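Methanol--corrinoid protein co-methyltransferase (PDB 2I2X) transfers the methyl group of methanol to the cob(I)amide carried by its partner corrinoid protein MtaC, a zinc-dependent step of methanogenesis from methanol. Local coordinates at residues Q380-D385 against Y390-N395; K4-M9 against R253-Y258. All blocks are in the same frame, centred on the assembly; numbering follows the deposited sequence.

Both interactions lie on the same side of the chain's centre, their own centres about 11 Å apart. Along the sequence they come in series: the N-terminal segment 4-9 pairs with helix 240-259 in interaction 2, and only later do helices 372-383 and 389-409 pair in interaction 1. Arg392 joins them. Its NH2 lies 3.5 Å from Val256 CG2, and its NH1 forms a salt bridge with Glu259, whose carboxylate also takes the backbone N-H of Tyr6. Val383 packs on the backbone of Thr7 and Ser8. Together the contacts bind the N-terminal tail and the hairpin of helices 372-383 and 389-409 to one helix of the TIM-barrel protein, away from its metal and corrinoid sites.

Interaction 1: Q380-D385 against Y390-N395; sequences QSIVKD and YLRAKN
Asn395 carries the polar part of the contact, its ND2 giving one hydrogen bond to the carbonyl of Ser381 and another to the carboxylate of Asp385. The bond to Asp385 OD1 is the shorter, 2.8 Å from Asn395 ND2, and it uses the anti lone pair of that oxygen, with the carboxylate turned 53° from the amide plane. Asn395 ND2 reaches Ser381 O at 3.2 Å, nearly in line with the C=O bond. Both acceptors lie close to the amide plane, so the two bonds fix the rotation of the amide. Asn395 CG stands anti to its own carbonyl carbon (chi1 -68°), which sends the amide across to the other segment. An alanine here is likely to leave Ser381 O and Asp385 OD1 without this shared donor and weaken the link between the two helices.

Helices 372-383 and 389-409 form a roughly antiparallel alpha-alpha hairpin with a short connection: the last residues of the first helix, and Asp385 after them, face the first turns of the second. The backbones come close, the CA atoms of Ile382 and Arg392 being 4.6 Å apart.

The remaining contacts are mostly van der Waals. Arg392 CB sits against the end of helix 372-383, 3.4 Å from Ile382 O and also near Asp385 O, while Ile382 CG2 meets Arg392 CB at 4.0 Å. From CG to NE the arginine is extended, and its NH1 forms a salt bridge with Glu259 and a weak hydrogen bond to Gly386 O in the connection. Leu391 CD2 packs 3.7 Å from Asp385 CG, beside the carboxylate held by Asn395. At the outer margin Lys384 CE crosses the amide, 3.8 Å from Asn395 ND2. Ile382 also packs on Ile275 and Ile279 of helix 273-280.

Interaction 2: K4-M9 against R253-Y258; sequences KRYTSM and RSLVAY
Arg5 and Tyr6 make the contact, each against one branched side chain of helix 240-259. Arg5 comes first: bends at chi2 and chi3 fold its chain over so that the guanidinium comes to Val256. NH2 of Arg5 lies 3.8 Å from Val256 CG2 and 3.9 Å from Val256 CG1, with CG1 at the guanidinium edge and CG2 approaching obliquely. Arg5 NE makes a long, weak ion pair with Glu259.

Tyr6 follows, its side chain setting out toward the helix. Its ring meets Leu255 at an oblique angle, CD2 of Tyr6 being 3.9 Å from Leu255 CD1. Leu255 CG is anti to the backbone N (chi1 176°), which carries the isobutyl group out to the tyrosine. No hydrogen bond joins the two segments, but just past them Glu259 bonds with the backbone of Lys4 and, through OE2, with Tyr6 N. The contact is small, burying 196 Å² in all.

The extended N-terminal segment thus runs past the C-terminal end of helix 240-259. Tyr6 also touches Ile279 and Thr280 of helix 273-280, Arg5 rests on Ile389 and Arg392 of helix 389-409, and Val256 packs on Met196 and Glu197 of helix 181-210.

Interaction 1: Q380-D385 against Y390-N395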
loop_
_atom_site.group_PDB
_atom_site.type_symbol
_atom_site.label_atom_id
_atom_site.label_comp_id
_atom_site.label_asym_id
_atom_site.label_seq_id
_atom_site.Cartn_x
_atom_site.Cartn_y
_atom_site.Cartn_z
ATOM N N GLN A 380 -7.312 -29.336 19.382
ATOM C CA GLN A 380 -7.559 -30.477 20.288
ATOM C C GLN A 380 -8.216 -31.657 19.548
ATOM O O GLN A 380 -7.978 -32.835 19.876
ATOM C CB GLN A 380 -8.447 -30.090 21.482
ATOM C CG GLN A 380 -7.768 -29.276 22.559
ATOM C CD GLN A 380 -8.757 -28.645 23.544
ATOM O OE1 GLN A 380 -9.758 -28.031 23.148
ATOM N NE2 GLN A 380 -8.468 -28.775 24.832
ATOM N N SER A 381 -9.026 -31.328 18.546
ATOM C CA SER A 381 -9.786 -32.332 17.847
ATOM C C SER A 381 -8.849 -33.085 16.913
ATOM O O SER A 381 -9.087 -34.260 16.585
ATOM C CB SER A 381 -10.955 -31.701 17.083
ATOM O OG SER A 381 -10.516 -31.112 15.879
ATOM N N ILE A 382 -7.773 -32.426 16.509
ATOM C CA ILE A 382 -6.763 -33.077 15.687
ATOM C C ILE A 382 -5.904 -34.060 16.486
ATOM O O ILE A 382 -5.705 -35.197 16.056
ATOM C CB ILE A 382 -5.865 -32.027 14.979
ATOM C CG1 ILE A 382 -6.734 -31.198 13.997
ATOM C CG2 ILE A 382 -4.609 -32.693 14.318
ATOM C CD1 ILE A 382 -6.104 -29.919 13.545
ATOM N N VAL A 383 -5.380 -33.630 17.636
ATOM C CA VAL A 383 -4.368 -34.423 18.314
ATOM C C VAL A 383 -4.993 -35.670 18.935
ATOM O O VAL A 383 -4.319 -36.696 19.092
ATOM C CB VAL A 383 -3.551 -33.600 19.365
ATOM C CG1 VAL A 383 -2.835 -32.445 18.695
ATOM C CG2 VAL A 383 -4.441 -33.104 20.505
ATOM N N LYS A 384 -6.289 -35.599 19.246
ATOM C CA LYS A 384 -6.984 -36.750 19.836
ATOM C C LYS A 384 -6.972 -37.995 18.924
ATOM O O LYS A 384 -7.240 -39.084 19.405
ATOM C CB LYS A 384 -8.394 -36.393 20.373
ATOM C CG LYS A 384 -9.465 -36.154 19.314
ATOM C CD LYS A 384 -10.823 -35.825 19.911
ATOM C CE LYS A 384 -11.890 -36.113 18.873
ATOM N NZ LYS A 384 -12.916 -35.046 18.679
ATOM N N ASP A 385 -6.628 -37.825 17.639
ATOM C CA ASP A 385 -6.405 -38.937 16.685
ATOM C C ASP A 385 -5.158 -38.682 15.822
ATOM O O ASP A 385 -5.081 -39.072 14.660
ATOM C CB ASP A 385 -7.660 -39.217 15.826
ATOM C CG ASP A 385 -8.782 -39.927 16.621
ATOM O OD1 ASP A 385 -9.867 -39.333 16.793
ATOM O OD2 ASP A 385 -8.595 -41.080 17.091
ATOM N N TYR A 390 -6.297 -39.255 8.098
ATOM C CA TYR A 390 -7.667 -39.054 7.639
ATOM C C TYR A 390 -8.553 -38.651 8.805
ATOM O O TYR A 390 -9.238 -37.627 8.772
ATOM C CB TYR A 390 -8.195 -40.342 7.023
ATOM C CG TYR A 390 -9.701 -40.478 6.959
ATOM C CD1 TYR A 390 -10.443 -39.724 6.069
ATOM C CD2 TYR A 390 -10.372 -41.385 7.772
ATOM C CE1 TYR A 390 -11.808 -39.841 5.985
ATOM C CE2 TYR A 390 -11.774 -41.529 7.696
ATOM C CZ TYR A 390 -12.481 -40.748 6.781
ATOM O OH TYR A 390 -13.858 -40.858 6.659
ATOM N N LEU A 391 -8.548 -39.479 9.837
ATOM C CA LEU A 391 -9.436 -39.289 10.949
ATOM C C LEU A 391 -9.190 -37.968 11.672
ATOM O O LEU A 391 -10.147 -37.326 12.100
ATOM C CB LEU A 391 -9.357 -40.489 11.903
ATOM C CG LEU A 391 -10.378 -40.554 13.053
ATOM C CD1 LEU A 391 -11.817 -40.364 12.577
ATOM C CD2 LEU A 391 -10.216 -41.845 13.866
ATOM N N ARG A 392 -7.930 -37.573 11.843
ATOM C CA ARG A 392 -7.642 -36.264 12.467
ATOM C C ARG A 392 -8.201 -35.104 11.645
ATOM O O ARG A 392 -8.742 -34.148 12.196
ATOM C CB ARG A 392 -6.147 -36.072 12.793
ATOM C CG ARG A 392 -5.228 -35.766 11.635
ATOM C CD ARG A 392 -3.752 -36.011 12.059
ATOM N NE ARG A 392 -2.815 -35.441 11.095
ATOM C CZ ARG A 392 -1.527 -35.195 11.328
ATOM N NH1 ARG A 392 -0.960 -35.498 12.488
ATOM N NH2 ARG A 392 -0.799 -34.631 10.384
ATOM N N ALA A 393 -8.094 -35.216 10.326
ATOM C CA ALA A 393 -8.635 -34.230 9.413
ATOM C C ALA A 393 -10.162 -34.189 9.453
ATOM O O ALA A 393 -10.785 -33.092 9.456
ATOM C CB ALA A 393 -8.130 -34.475 7.995
ATOM N N LYS A 394 -10.781 -35.366 9.476
ATOM C CA LYS A 394 -12.238 -35.409 9.597
ATOM C C LYS A 394 -12.678 -34.769 10.922
ATOM O O LYS A 394 -13.664 -34.026 10.933
ATOM C CB LYS A 394 -12.757 -36.829 9.455
ATOM C CG LYS A 394 -14.274 -36.982 9.456
ATOM C CD LYS A 394 -14.692 -38.301 8.762
ATOM C CE LYS A 394 -14.504 -39.577 9.660
ATOM N NZ LYS A 394 -15.281 -39.536 10.959
ATOM N N ASN A 395 -11.949 -35.033 12.017
ATOM C CA ASN A 395 -12.298 -34.468 13.321
ATOM C C ASN A 395 -12.320 -32.925 13.228
ATOM O O ASN A 395 -13.241 -32.272 13.721
ATOM C CB ASN A 395 -11.310 -34.914 14.415
ATOM C CG ASN A 395 -11.399 -36.440 14.748
ATOM O OD1 ASN A 395 -12.330 -37.140 14.337
ATOM N ND2 ASN A 395 -10.421 -36.929 15.500
#

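Interaction 2: K4-M9 against R253-Y258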
loop_
_atom_site.group_PDB
_atom_site.type_symbol
_atom_site.label_atom_id
_atom_site.label_comp_id
_atom_site.label_asym_id
_atom_site.label_seq_id
_atom_site.Cartn_x
_atom_site.Cartn_y
_atom_site.Cartn_z
ATOM N N LYS A 4 6.918 -37.940 12.697
ATOM C CA LYS A 4 6.617 -38.069 14.141
ATOM C C LYS A 4 5.375 -37.267 14.559
ATOM O O LYS A 4 5.429 -36.052 14.710
ATOM C CB LYS A 4 7.861 -37.709 14.987
ATOM C CG LYS A 4 7.702 -37.881 16.518
ATOM C CD LYS A 4 7.414 -39.335 16.919
ATOM C CE LYS A 4 7.216 -39.484 18.447
ATOM N NZ LYS A 4 5.914 -38.918 18.953
ATOM N N ARG A 5 4.264 -37.956 14.768
ATOM C CA ARG A 5 2.958 -37.290 14.803
ATOM C C ARG A 5 2.572 -36.662 16.138
ATOM O O ARG A 5 2.973 -37.148 17.175
ATOM C CB ARG A 5 1.876 -38.222 14.264
ATOM C CG ARG A 5 2.408 -39.035 13.104
ATOM C CD ARG A 5 1.444 -39.158 11.965
ATOM N NE ARG A 5 1.737 -38.154 10.966
ATOM C CZ ARG A 5 1.960 -38.375 9.673
ATOM N NH1 ARG A 5 1.925 -39.596 9.144
ATOM N NH2 ARG A 5 2.205 -37.328 8.892
ATOM N N TYR A 6 1.804 -35.573 16.097
ATOM C CA TYR A 6 1.402 -34.869 17.313
ATOM C C TYR A 6 0.186 -35.510 17.932
ATOM O O TYR A 6 -0.810 -35.720 17.261
ATOM C CB TYR A 6 1.139 -33.367 17.053
ATOM C CG TYR A 6 2.400 -32.559 17.006
ATOM C CD1 TYR A 6 2.884 -31.908 18.138
ATOM C CD2 TYR A 6 3.142 -32.466 15.825
ATOM C CE1 TYR A 6 4.088 -31.180 18.090
ATOM C CE2 TYR A 6 4.334 -31.741 15.762
ATOM C CZ TYR A 6 4.797 -31.113 16.904
ATOM O OH TYR A 6 5.960 -30.414 16.834
ATOM N N THR A 7 0.269 -35.809 19.222
ATOM C CA THR A 7 -0.858 -36.428 19.943
ATOM C C THR A 7 -1.124 -35.663 21.213
ATOM O O THR A 7 -1.905 -36.095 22.064
ATOM C CB THR A 7 -0.651 -37.973 20.203
ATOM O OG1 THR A 7 0.660 -38.207 20.725
ATOM C CG2 THR A 7 -0.776 -38.767 18.881
ATOM N N SER A 8 -0.474 -34.506 21.344
ATOM C CA SER A 8 -0.782 -33.595 22.445
ATOM C C SER A 8 -0.541 -32.162 22.002
ATOM O O SER A 8 0.036 -31.956 20.936
ATOM C CB SER A 8 -0.002 -33.956 23.716
ATOM O OG SER A 8 1.361 -34.082 23.415
ATOM N N MET A 9 -1.036 -31.203 22.791
ATOM C CA MET A 9 -0.918 -29.766 22.527
ATOM C C MET A 9 0.291 -29.175 23.268
ATOM O O MET A 9 0.477 -29.427 24.447
ATOM C CB MET A 9 -2.168 -29.028 23.044
ATOM C CG MET A 9 -3.542 -29.525 22.606
ATOM S SD MET A 9 -3.798 -29.208 20.885
ATOM C CE MET A 9 -3.888 -27.408 20.803
ATOM N N ARG A 253 -3.198 -31.054 7.457
ATOM C CA ARG A 253 -2.328 -31.150 6.290
ATOM C C ARG A 253 -1.022 -30.355 6.507
ATOM O O ARG A 253 0.075 -30.906 6.349
ATOM C CB ARG A 253 -3.039 -30.699 5.013
ATOM C CG ARG A 253 -2.099 -30.561 3.759
ATOM C CD ARG A 253 -1.447 -29.154 3.687
ATOM N NE ARG A 253 -0.791 -28.873 2.412
ATOM C CZ ARG A 253 0.112 -27.907 2.221
ATOM N NH1 ARG A 253 0.495 -27.152 3.236
ATOM N NH2 ARG A 253 0.659 -27.726 1.012
ATOM N N SER A 254 -1.141 -29.079 6.899
ATOM C CA SER A 254 0.041 -28.230 7.033
ATOM C C SER A 254 0.870 -28.640 8.246
ATOM O O SER A 254 2.087 -28.496 8.244
ATOM C CB SER A 254 -0.337 -26.748 7.078
ATOM O OG SER A 254 -0.892 -26.335 5.823
ATOM N N LEU A 255 0.210 -29.192 9.258
ATOM C CA LEU A 255 0.901 -29.716 10.422
ATOM C C LEU A 255 2.013 -30.727 10.083
ATOM O O LEU A 255 2.989 -30.841 10.821
ATOM C CB LEU A 255 -0.110 -30.328 11.387
ATOM C CG LEU A 255 0.443 -31.026 12.634
ATOM C CD1 LEU A 255 1.087 -30.044 13.583
ATOM C CD2 LEU A 255 -0.632 -31.819 13.368
ATOM N N VAL A 256 1.868 -31.443 8.964
ATOM C CA VAL A 256 2.808 -32.496 8.563
ATOM C C VAL A 256 4.257 -32.004 8.405
ATOM O O VAL A 256 5.201 -32.695 8.820
ATOM C CB VAL A 256 2.333 -33.272 7.260
ATOM C CG1 VAL A 256 3.389 -34.221 6.776
ATOM C CG2 VAL A 256 1.034 -34.028 7.500
ATOM N N ALA A 257 4.430 -30.823 7.813
ATOM C CA ALA A 257 5.747 -30.208 7.682
ATOM C C ALA A 257 6.546 -30.269 9.000
ATOM O O ALA A 257 7.740 -30.613 9.015
ATOM C CB ALA A 257 5.594 -28.779 7.206
ATOM N N TYR A 258 5.864 -29.962 10.099
ATOM C CA TYR A 258 6.499 -29.869 11.419
ATOM C C TYR A 258 6.753 -31.273 11.976
ATOM O O TYR A 258 7.844 -31.575 12.487
ATOM C CB TYR A 258 5.660 -28.943 12.343
ATOM C CG TYR A 258 5.419 -27.635 11.602
ATOM C CD1 TYR A 258 6.441 -26.666 11.480
ATOM C CD2 TYR A 258 4.241 -27.437 10.891
ATOM C CE1 TYR A 258 6.253 -25.516 10.713
ATOM C CE2 TYR A 258 4.054 -26.315 10.133
ATOM C CZ TYR A 258 5.051 -25.352 10.047
ATOM O OH TYR A 258 4.805 -24.230 9.274
#